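Long-range contacts in O-phospho-L-seryl-tRNA:Cys-tRNA synthase (Methanocaldococcus jannaschii DSM 2661, PDB 5X6B), which probably converts O-phosphoseryl-tRNA(Cys) to cysteinyl-tRNA(Cys), using pyridoxal phosphate carried as a Schiff base on a lysine: residues V194-G204 against I224-T233; Y139-H147 against Y173-I184. All coordinates share one frame; numbering follows the deposited sequence.

Contact 1 (V194-G204 against I224-T233)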
loop_
_atom_site.group_PDB
_atom_site.type_symbol
_atom_site.label_atom_id
_atom_site.label_comp_id
_atom_site.label_asym_id
_atom_site.label_seq_id
_atom_site.Cartn_x
_atom_site.Cartn_y
_atom_site.Cartn_z
ATOM N N VAL B 194 30.731 15.940 16.225
ATOM C CA VAL B 194 30.158 14.889 15.392
ATOM C C VAL B 194 28.926 14.314 16.071
ATOM O O VAL B 194 29.029 13.638 17.097
ATOM C CB VAL B 194 31.165 13.762 15.116
ATOM C CG1 VAL B 194 30.487 12.615 14.379
ATOM C CG2 VAL B 194 32.344 14.293 14.314
ATOM N N GLY B 195 27.761 14.594 15.496
ATOM C CA GLY B 195 26.506 14.168 16.082
ATOM C C GLY B 195 26.087 12.773 15.665
ATOM O O GLY B 195 25.384 12.081 16.403
ATOM N N LEU B 196 26.525 12.351 14.485
ATOM C CA LEU B 196 26.077 11.079 13.941
ATOM C C LEU B 196 27.091 10.400 13.020
ATOM O O LEU B 196 27.683 11.034 12.139
ATOM C CB LEU B 196 24.761 11.282 13.184
ATOM C CG LEU B 196 24.068 10.024 12.654
ATOM C CD1 LEU B 196 23.670 9.117 13.804
ATOM C CD2 LEU B 196 22.859 10.397 11.814
ATOM N N ILE B 197 27.274 9.100 13.231
ATOM C CA ILE B 197 28.039 8.271 12.305
ATOM C C ILE B 197 27.095 7.447 11.425
ATOM O O ILE B 197 26.210 6.746 11.927
ATOM C CB ILE B 197 28.998 7.337 13.052
ATOM C CG1 ILE B 197 29.956 8.155 13.912
ATOM C CG2 ILE B 197 29.779 6.478 12.070
ATOM C CD1 ILE B 197 30.824 7.316 14.799
ATOM N N LEU B 198 27.288 7.539 10.113
ATOM C CA LEU B 198 26.389 6.902 9.154
ATOM C C LEU B 198 27.137 5.964 8.207
ATOM O O LEU B 198 28.145 6.343 7.610
ATOM C CB LEU B 198 25.636 7.973 8.353
ATOM C CG LEU B 198 24.512 7.559 7.399
ATOM C CD1 LEU B 198 23.434 8.632 7.376
ATOM C CD2 LEU B 198 25.035 7.318 5.988
ATOM N N LEU B 199 26.638 4.740 8.067
ATOM C CA LEU B 199 27.227 3.788 7.129
ATOM C C LEU B 199 26.189 3.245 6.149
ATOM O O LEU B 199 25.211 2.611 6.549
ATOM C CB LEU B 199 27.888 2.626 7.877
ATOM C CG LEU B 199 28.430 1.498 6.990
ATOM C CD1 LEU B 199 29.510 2.011 6.042
ATOM C CD2 LEU B 199 28.950 0.343 7.833
ATOM N N THR B 200 26.402 3.511 4.865
ATOM C CA THR B 200 25.572 2.927 3.825
ATOM C C THR B 200 25.910 1.446 3.720
ATOM O O THR B 200 26.935 1.082 3.140
ATOM C CB THR B 200 25.791 3.615 2.470
ATOM O OG1 THR B 200 25.542 5.018 2.604
ATOM C CG2 THR B 200 24.848 3.048 1.430
ATOM N N HIS B 201 25.053 0.601 4.291
ATOM C CA HIS B 201 25.347 -0.829 4.428
ATOM C C HIS B 201 25.638 -1.494 3.086
ATOM O O HIS B 201 26.566 -2.294 2.971
ATOM C CB HIS B 201 24.191 -1.544 5.118
ATOM C CG HIS B 201 24.572 -2.859 5.716
ATOM N ND1 HIS B 201 23.658 -3.696 6.318
ATOM C CD2 HIS B 201 25.770 -3.481 5.812
ATOM C CE1 HIS B 201 24.275 -4.779 6.756
ATOM N NE2 HIS B 201 25.559 -4.672 6.461
ATOM N N VAL B 202 24.831 -1.162 2.084
ATOM C CA VAL B 202 25.142 -1.469 0.695
ATOM C C VAL B 202 24.871 -0.216 -0.134
ATOM O O VAL B 202 23.749 0.295 -0.153
ATOM C CB VAL B 202 24.315 -2.669 0.152
ATOM C CG1 VAL B 202 24.343 -2.701 -1.368
ATOM C CG2 VAL B 202 24.840 -3.979 0.704
ATOM N N ASP B 203 25.902 0.301 -0.795
ATOM C CA ASP B 203 25.723 1.474 -1.640
ATOM C C ASP B 203 24.909 1.122 -2.872
ATOM O O ASP B 203 24.847 -0.041 -3.271
ATOM C CB ASP B 203 27.061 2.070 -2.068
ATOM C CG ASP B 203 27.915 1.085 -2.829
ATOM O OD1 ASP B 203 28.153 -0.033 -2.312
ATOM O OD2 ASP B 203 28.314 1.418 -3.965
ATOM N N GLY B 204 24.310 2.140 -3.482
ATOM C CA GLY B 204 23.437 1.947 -4.622
ATOM C C GLY B 204 24.099 2.206 -5.957
ATOM O O GLY B 204 23.425 2.306 -6.982
ATOM N N ILE B 224 29.764 8.104 19.784
ATOM C CA ILE B 224 28.939 8.814 18.809
ATOM C C ILE B 224 27.864 7.890 18.240
ATOM O O ILE B 224 28.157 6.757 17.854
ATOM C CB ILE B 224 29.795 9.384 17.661
ATOM C CG1 ILE B 224 30.933 10.236 18.222
ATOM C CG2 ILE B 224 28.944 10.208 16.702
ATOM C CD1 ILE B 224 31.939 10.667 17.183
ATOM N N PRO B 225 26.608 8.366 18.202
ATOM C CA PRO B 225 25.477 7.601 17.661
ATOM C C PRO B 225 25.725 7.070 16.248
ATOM O O PRO B 225 26.247 7.790 15.390
ATOM C CB PRO B 225 24.336 8.620 17.666
ATOM C CG PRO B 225 24.676 9.541 18.785
ATOM C CD PRO B 225 26.175 9.653 18.778
ATOM N N PHE B 226 25.343 5.813 16.026
ATOM C CA PHE B 226 25.606 5.122 14.769
ATOM C C PHE B 226 24.305 4.730 14.058
ATOM O O PHE B 226 23.512 3.929 14.566
ATOM C CB PHE B 226 26.476 3.885 15.032
ATOM C CG PHE B 226 26.779 3.059 13.804
ATOM C CD1 PHE B 226 27.091 3.663 12.597
ATOM C CD2 PHE B 226 26.802 1.673 13.879
ATOM C CE1 PHE B 226 27.383 2.901 11.475
ATOM C CE2 PHE B 226 27.101 0.905 12.762
ATOM C CZ PHE B 226 27.392 1.520 11.559
ATOM N N LEU B 227 24.093 5.320 12.884
ATOM C CA LEU B 227 22.971 4.958 12.025
ATOM C C LEU B 227 23.444 4.119 10.843
ATOM O O LEU B 227 24.260 4.568 10.034
ATOM C CB LEU B 227 22.246 6.207 11.519
ATOM C CG LEU B 227 21.347 6.005 10.295
ATOM C CD1 LEU B 227 20.158 5.123 10.625
ATOM C CD2 LEU B 227 20.885 7.339 9.736
ATOM N N LEU B 228 22.928 2.899 10.748
ATOM C CA LEU B 228 23.237 2.018 9.626
ATOM C C LEU B 228 22.137 2.104 8.569
ATOM O O LEU B 228 20.991 1.727 8.825
ATOM C CB LEU B 228 23.408 0.576 10.111
ATOM C CG LEU B 228 23.760 -0.495 9.076
ATOM C CD1 LEU B 228 25.075 -0.191 8.376
ATOM C CD2 LEU B 228 23.801 -1.863 9.733
ATOM N N ASN B 229 22.481 2.623 7.395
ATOM C CA ASN B 229 21.514 2.722 6.304
ATOM C C ASN B 229 21.281 1.367 5.660
ATOM O O ASN B 229 21.999 0.971 4.743
ATOM C CB ASN B 229 21.975 3.717 5.243
ATOM C CG ASN B 229 20.955 3.892 4.134
ATOM O OD1 ASN B 229 19.813 3.452 4.252
ATOM N ND2 ASN B 229 21.365 4.530 3.043
ATOM N N CYS B 230 20.262 0.666 6.136
ATOM C CA CYS B 230 19.971 -0.667 5.648
ATOM C C CYS B 230 18.974 -0.679 4.497
ATOM O O CYS B 230 18.329 -1.696 4.233
ATOM C CB CYS B 230 19.462 -1.530 6.787
ATOM S SG CYS B 230 20.754 -1.970 7.946
ATOM N N ALA B 231 18.839 0.458 3.824
ATOM C CA ALA B 231 18.235 0.459 2.506
ATOM C C ALA B 231 19.086 -0.493 1.688
ATOM O O ALA B 231 20.311 -0.436 1.780
ATOM C CB ALA B 231 18.219 1.853 1.898
ATOM N N TYR B 232 18.442 -1.382 0.940
ATOM C CA TYR B 232 19.116 -2.389 0.104
ATOM C C TYR B 232 19.696 -3.584 0.847
ATOM O O TYR B 232 20.294 -4.449 0.207
ATOM C CB TYR B 232 20.248 -1.777 -0.727
ATOM C CG TYR B 232 19.891 -1.411 -2.145
ATOM C CD1 TYR B 232 19.046 -2.214 -2.905
ATOM C CD2 TYR B 232 20.436 -0.285 -2.741
ATOM C CE1 TYR B 232 18.733 -1.882 -4.206
ATOM C CE2 TYR B 232 20.134 0.052 -4.042
ATOM C CZ TYR B 232 19.282 -0.748 -4.771
ATOM O OH TYR B 232 18.975 -0.411 -6.067
ATOM N N THR B 233 19.541 -3.658 2.166
ATOM C CA THR B 233 19.916 -4.897 2.854
ATOM C C THR B 233 18.761 -5.520 3.622
ATOM O O THR B 233 18.550 -6.730 3.541
ATOM C CB THR B 233 21.093 -4.707 3.835
ATOM O OG1 THR B 233 20.763 -3.715 4.813
ATOM C CG2 THR B 233 22.349 -4.306 3.092
#
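The imidazole of His-201 carries Leu-228 over one face, with CD2 4.2 Å from the ring centroid and displaced toward the rim, a CH-pi contact. At an oblique slant to the same ring, Thr-233 OG1 lies 3.3 Å from ND1 in a hydrogen bond whose donor may be either atom, and Cys-230 SG comes beside ND1 as well. The Phe-226 ring is met at its edge instead: Leu-199 CB lies in the ring plane 3.6 Å from CE1, while Ile-197 O approaches CD1 at the same edge, near the ring plane. Phe-226 lays this edge along the neighbouring strand because its chi1 of 178° sets CG opposite the backbone N.

Beneath the side chains, 194-200 and 226-229 pair as parallel strands through alternating backbone bonds, from Ile-197 N to Pro-225 O (2.7 Å) as far as His-201 N to Asn-229 O (3.1 Å). Leu-198 and Leu-227 lie side by side on the face covered by helix 122-132, their CD1 and CD2 respectively 3.7 Å apart. Ile-197, Leu-199 and Phe-226 turn to the other face, where helices 179-188 and 212-221 both meet Ile-197 and Leu-199, and helix 212-221 meets Phe-226. Replacing His-201 by an alanine would probably leave Leu-228 CD2 without the ring it rests on and Thr-233 OG1 without its ND1 partner.

At the carboxyl ends of the strands the contact becomes polar. Asn-229 OD1 accepts from Ala-231 N at 3.2 Å, an Asx turn with the donor above the carbonyl plane, and ND2 bonds the pyridine nitrogen of the pyridoxal-phosphate lysine at position 255. The strand pairing places Asn-229 at the sheet's end, and the Asx turn probably helps hold its amide toward the cofactor's pyridine nitrogen.

Contact 2 (Y139-H147 against Y173-I184)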
loop_
_atom_site.group_PDB
_atom_site.type_symbol
_atom_site.label_atom_id
_atom_site.label_comp_id
_atom_site.label_asym_id
_atom_site.label_seq_id
_atom_site.Cartn_x
_atom_site.Cartn_y
_atom_site.Cartn_z
ATOM N N TYR B 139 28.306 17.623 12.713
ATOM C CA TYR B 139 28.838 16.951 11.543
ATOM C C TYR B 139 28.316 15.525 11.481
ATOM O O TYR B 139 28.299 14.811 12.488
ATOM C CB TYR B 139 30.371 16.968 11.554
ATOM C CG TYR B 139 30.975 18.139 10.807
ATOM C CD1 TYR B 139 31.450 17.989 9.509
ATOM C CD2 TYR B 139 31.064 19.395 11.393
ATOM C CE1 TYR B 139 32.000 19.053 8.818
ATOM C CE2 TYR B 139 31.611 20.469 10.703
ATOM C CZ TYR B 139 32.079 20.291 9.420
ATOM O OH TYR B 139 32.622 21.355 8.735
ATOM N N VAL B 140 27.852 15.133 10.299
ATOM C CA VAL B 140 27.499 13.747 10.031
ATOM C C VAL B 140 28.658 13.073 9.312
ATOM O O VAL B 140 29.086 13.523 8.247
ATOM C CB VAL B 140 26.217 13.624 9.175
ATOM C CG1 VAL B 140 26.033 12.195 8.690
ATOM C CG2 VAL B 140 25.006 14.074 9.967
ATOM N N VAL B 141 29.177 12.001 9.901
ATOM C CA VAL B 141 30.277 11.271 9.283
ATOM C C VAL B 141 29.738 10.051 8.538
ATOM O O VAL B 141 29.175 9.142 9.148
ATOM C CB VAL B 141 31.326 10.841 10.328
ATOM C CG1 VAL B 141 32.433 10.036 9.674
ATOM C CG2 VAL B 141 31.902 12.065 11.029
ATOM N N LEU B 142 29.902 10.053 7.216
ATOM C CA LEU B 142 29.374 8.996 6.358
ATOM C C LEU B 142 30.388 8.559 5.303
ATOM O O LEU B 142 31.352 9.274 5.027
ATOM C CB LEU B 142 28.078 9.457 5.680
ATOM C CG LEU B 142 28.008 10.853 5.038
ATOM C CD1 LEU B 142 28.689 10.915 3.676
ATOM C CD2 LEU B 142 26.564 11.313 4.911
ATOM N N ASP B 143 30.161 7.391 4.708
ATOM C CA ASP B 143 31.036 6.882 3.651
ATOM C C ASP B 143 30.864 7.680 2.361
ATOM O O ASP B 143 29.856 8.344 2.165
ATOM C CB ASP B 143 30.766 5.395 3.387
ATOM C CG ASP B 143 29.323 5.119 2.993
ATOM O OD1 ASP B 143 28.421 5.853 3.445
ATOM O OD2 ASP B 143 29.090 4.170 2.220
ATOM N N LYS B 144 31.849 7.602 1.476
ATOM C CA LYS B 144 31.805 8.343 0.220
ATOM C C LYS B 144 30.849 7.712 -0.788
ATOM O O LYS B 144 30.531 8.316 -1.813
ATOM C CB LYS B 144 33.209 8.451 -0.383
ATOM C CG LYS B 144 33.665 9.881 -0.593
ATOM C CD LYS B 144 35.040 9.966 -1.235
ATOM C CE LYS B 144 36.032 10.628 -0.283
ATOM N NZ LYS B 144 37.288 11.065 -0.958
ATOM N N ASN B 145 30.391 6.499 -0.490
ATOM C CA ASN B 145 29.441 5.802 -1.353
ATOM C C ASN B 145 27.995 6.063 -0.958
ATOM O O ASN B 145 27.075 5.428 -1.481
ATOM C CB ASN B 145 29.692 4.293 -1.329
ATOM C CG ASN B 145 30.762 3.861 -2.298
ATOM O OD1 ASN B 145 31.199 4.635 -3.153
ATOM N ND2 ASN B 145 31.173 2.601 -2.191
ATOM N N ALA B 146 27.798 6.992 -0.031
ATOM C CA ALA B 146 26.477 7.229 0.539
ATOM C C ALA B 146 25.470 7.710 -0.502
ATOM O O ALA B 146 25.816 8.430 -1.445
ATOM C CB ALA B 146 26.570 8.226 1.685
ATOM N N HIS B 147 24.223 7.287 -0.317
ATOM C CA HIS B 147 23.117 7.686 -1.177
ATOM C C HIS B 147 22.852 9.179 -1.032
ATOM O O HIS B 147 22.970 9.726 0.066
ATOM C CB HIS B 147 21.864 6.883 -0.827
ATOM C CG HIS B 147 20.784 6.962 -1.859
ATOM N ND1 HIS B 147 19.674 7.759 -1.718
ATOM C CD2 HIS B 147 20.649 6.335 -3.057
ATOM C CE1 HIS B 147 18.896 7.624 -2.779
ATOM N NE2 HIS B 147 19.470 6.767 -3.605
ATOM N N TYR B 173 36.014 0.192 -5.571
ATOM C CA TYR B 173 35.420 1.308 -4.833
ATOM C C TYR B 173 34.979 0.890 -3.430
ATOM O O TYR B 173 33.867 1.195 -2.998
ATOM C CB TYR B 173 34.251 1.900 -5.618
ATOM C CG TYR B 173 34.700 2.580 -6.890
ATOM C CD1 TYR B 173 35.164 3.888 -6.868
ATOM C CD2 TYR B 173 34.683 1.911 -8.107
ATOM C CE1 TYR B 173 35.587 4.518 -8.020
ATOM C CE2 TYR B 173 35.106 2.537 -9.270
ATOM C CZ TYR B 173 35.559 3.843 -9.216
ATOM O OH TYR B 173 35.982 4.481 -10.360
ATOM N N LYS B 174 35.868 0.189 -2.731
ATOM C CA LYS B 174 35.605 -0.280 -1.375
ATOM C C LYS B 174 35.922 0.784 -0.324
ATOM O O LYS B 174 36.970 1.419 -0.367
ATOM C CB LYS B 174 36.413 -1.547 -1.082
ATOM C CG LYS B 174 36.244 -2.049 0.342
ATOM C CD LYS B 174 37.088 -3.276 0.626
ATOM C CE LYS B 174 36.817 -3.772 2.039
ATOM N NZ LYS B 174 37.566 -5.010 2.356
ATOM N N ILE B 175 35.009 0.955 0.628
ATOM C CA ILE B 175 35.164 1.935 1.696
ATOM C C ILE B 175 36.176 1.499 2.757
ATOM O O ILE B 175 36.159 0.354 3.213
ATOM C CB ILE B 175 33.807 2.215 2.388
ATOM C CG1 ILE B 175 32.819 2.824 1.393
ATOM C CG2 ILE B 175 33.980 3.123 3.593
ATOM C CD1 ILE B 175 33.317 4.090 0.738
ATOM N N ASN B 176 37.057 2.420 3.140
ATOM C CA ASN B 176 37.943 2.216 4.279
ATOM C C ASN B 176 37.176 2.424 5.584
ATOM O O ASN B 176 37.100 3.539 6.097
ATOM C CB ASN B 176 39.139 3.171 4.200
ATOM C CG ASN B 176 40.216 2.861 5.232
ATOM O OD1 ASN B 176 39.992 2.123 6.193
ATOM N ND2 ASN B 176 41.395 3.439 5.037
ATOM N N LEU B 177 36.608 1.348 6.121
ATOM C CA LEU B 177 35.786 1.448 7.324
ATOM C C LEU B 177 36.597 1.926 8.527
ATOM O O LEU B 177 36.072 2.586 9.424
ATOM C CB LEU B 177 35.118 0.103 7.636
ATOM C CG LEU B 177 34.109 -0.389 6.595
ATOM C CD1 LEU B 177 33.375 -1.640 7.069
ATOM C CD2 LEU B 177 33.125 0.711 6.241
ATOM N N GLU B 178 37.883 1.599 8.533
ATOM C CA GLU B 178 38.766 2.008 9.617
ATOM C C GLU B 178 39.046 3.504 9.535
ATOM O O GLU B 178 39.438 4.127 10.522
ATOM C CB GLU B 178 40.072 1.209 9.576
ATOM C CG GLU B 178 39.885 -0.303 9.743
ATOM C CD GLU B 178 39.446 -1.005 8.465
ATOM O OE1 GLU B 178 39.388 -0.347 7.404
ATOM O OE2 GLU B 178 39.153 -2.218 8.522
ATOM N N GLY B 179 38.824 4.076 8.354
ATOM C CA GLY B 179 39.024 5.497 8.133
ATOM C C GLY B 179 38.020 6.379 8.857
ATOM O O GLY B 179 38.164 7.602 8.881
ATOM N N TYR B 180 36.998 5.762 9.443
ATOM C CA TYR B 180 36.004 6.498 10.214
ATOM C C TYR B 180 36.646 7.166 11.419
ATOM O O TYR B 180 36.275 8.280 11.784
ATOM C CB TYR B 180 34.870 5.574 10.670
ATOM C CG TYR B 180 33.692 5.535 9.723
ATOM C CD1 TYR B 180 32.645 6.440 9.847
ATOM C CD2 TYR B 180 33.626 4.593 8.705
ATOM C CE1 TYR B 180 31.564 6.407 8.982
ATOM C CE2 TYR B 180 32.552 4.551 7.836
ATOM C CZ TYR B 180 31.524 5.459 7.979
ATOM O OH TYR B 180 30.458 5.417 7.111
ATOM N N LYS B 181 37.613 6.484 12.027
ATOM C CA LYS B 181 38.302 7.021 13.196
ATOM C C LYS B 181 39.062 8.310 12.872
ATOM O O LYS B 181 38.921 9.312 13.576
ATOM C CB LYS B 181 39.261 5.981 13.788
ATOM C CG LYS B 181 40.415 6.608 14.561
ATOM C CD LYS B 181 40.949 5.720 15.674
ATOM C CE LYS B 181 41.693 6.560 16.709
ATOM N NZ LYS B 181 42.415 5.748 17.727
ATOM N N GLU B 182 39.855 8.287 11.803
ATOM C CA GLU B 182 40.690 9.438 11.449
ATOM C C GLU B 182 39.863 10.678 11.135
ATOM O O GLU B 182 40.232 11.786 11.520
ATOM C CB GLU B 182 41.599 9.116 10.258
ATOM C CG GLU B 182 42.124 7.689 10.239
ATOM C CD GLU B 182 42.859 7.342 8.953
ATOM O OE1 GLU B 182 42.996 8.225 8.077
ATOM O OE2 GLU B 182 43.298 6.179 8.820
ATOM N N VAL B 183 38.742 10.489 10.445
ATOM C CA VAL B 183 37.860 11.597 10.096
ATOM C C VAL B 183 37.253 12.236 11.345
ATOM O O VAL B 183 37.273 13.461 11.502
ATOM C CB VAL B 183 36.733 11.135 9.153
ATOM C CG1 VAL B 183 35.750 12.265 8.901
ATOM C CG2 VAL B 183 37.317 10.636 7.840
ATOM N N ILE B 184 36.728 11.397 12.231
ATOM C CA ILE B 184 36.160 11.861 13.492
ATOM C C ILE B 184 37.179 12.651 14.314
ATOM O O ILE B 184 36.898 13.764 14.760
ATOM C CB ILE B 184 35.632 10.682 14.332
ATOM C CG1 ILE B 184 34.439 10.029 13.634
ATOM C CG2 ILE B 184 35.230 11.147 15.721
ATOM C CD1 ILE B 184 34.038 8.703 14.236
#
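Val-141 and Tyr-180 lie alongside one another but point opposite ways, the methyl CG1 of the valine lying 3.6 Å from CD1 of the tyrosine and oblique to its ring. The carbonyl oxygen of Val-141 meets the same ring at its edge, in plane, beside CE1. The phenol reaches across the strand toward the sheet, bringing its OH near Asp-143 N, but that angle is poor for a bond, and the hydroxyl bonds Leu-198 O of the next strand instead. One turn further along the helix, Ile-184 lies nearly perpendicular to Val-141, with Ile-184 CG1 4.2 Å from Val-141 CG2, and Val-183 CG1 touches the other methyl.

At the end of the strand, Ile-175 lies across Asp-143, its CG1 3.8 Å from the aspartate CB. The carboxylate of Asp-143 serves a different partner, Thr-200 OG1. Beyond the strand, Asn-145 passes Ile-175 in the reverse sense; its ND2 reaches Tyr-173 O at 3.1 Å, close to the line of that C=O although that oxygen sits 18° out of the plane of the Asn-145 amide, while OD1 bonds Tyr-166 OH. With ND2 and OD1 both engaged, Asn-145 probably ties the turn after the strand to 173-175.

Helix segment 179-184 and strand 139-143 run nearly antiparallel, at 155°, their axes 9.4 Å apart at closest. This is the packing of a crossover helix on a parallel sheet: helix 179-188 connects strand 160-166 to strand 194-200 across strand 139-143, as in the alpha/beta cofactor domain of fold-type I pyridoxal-phosphate enzymes.

How the contacts relate
The two contacts occupy adjoining parts of one seven-stranded mixed sheet, their centres 10 Å apart. Along the chain they come in series: contact 2 closes at Ile-184, and the same helix, after a short loop, is followed by strand 194-200, where contact 1 opens. Contact 1 pairs that strand with 226-229 within the sheet, whereas contact 2 sets a helix against strand 139-143, its neighbour on the other flank. Leu-198 N bonds Val-141 O at 2.7 Å, stitching the two together. Strand 194-200 is therefore held by a parallel partner on either side, and successive beta-alpha-beta units build the domain whose strand ends carry the cofactor-binding Asn-229.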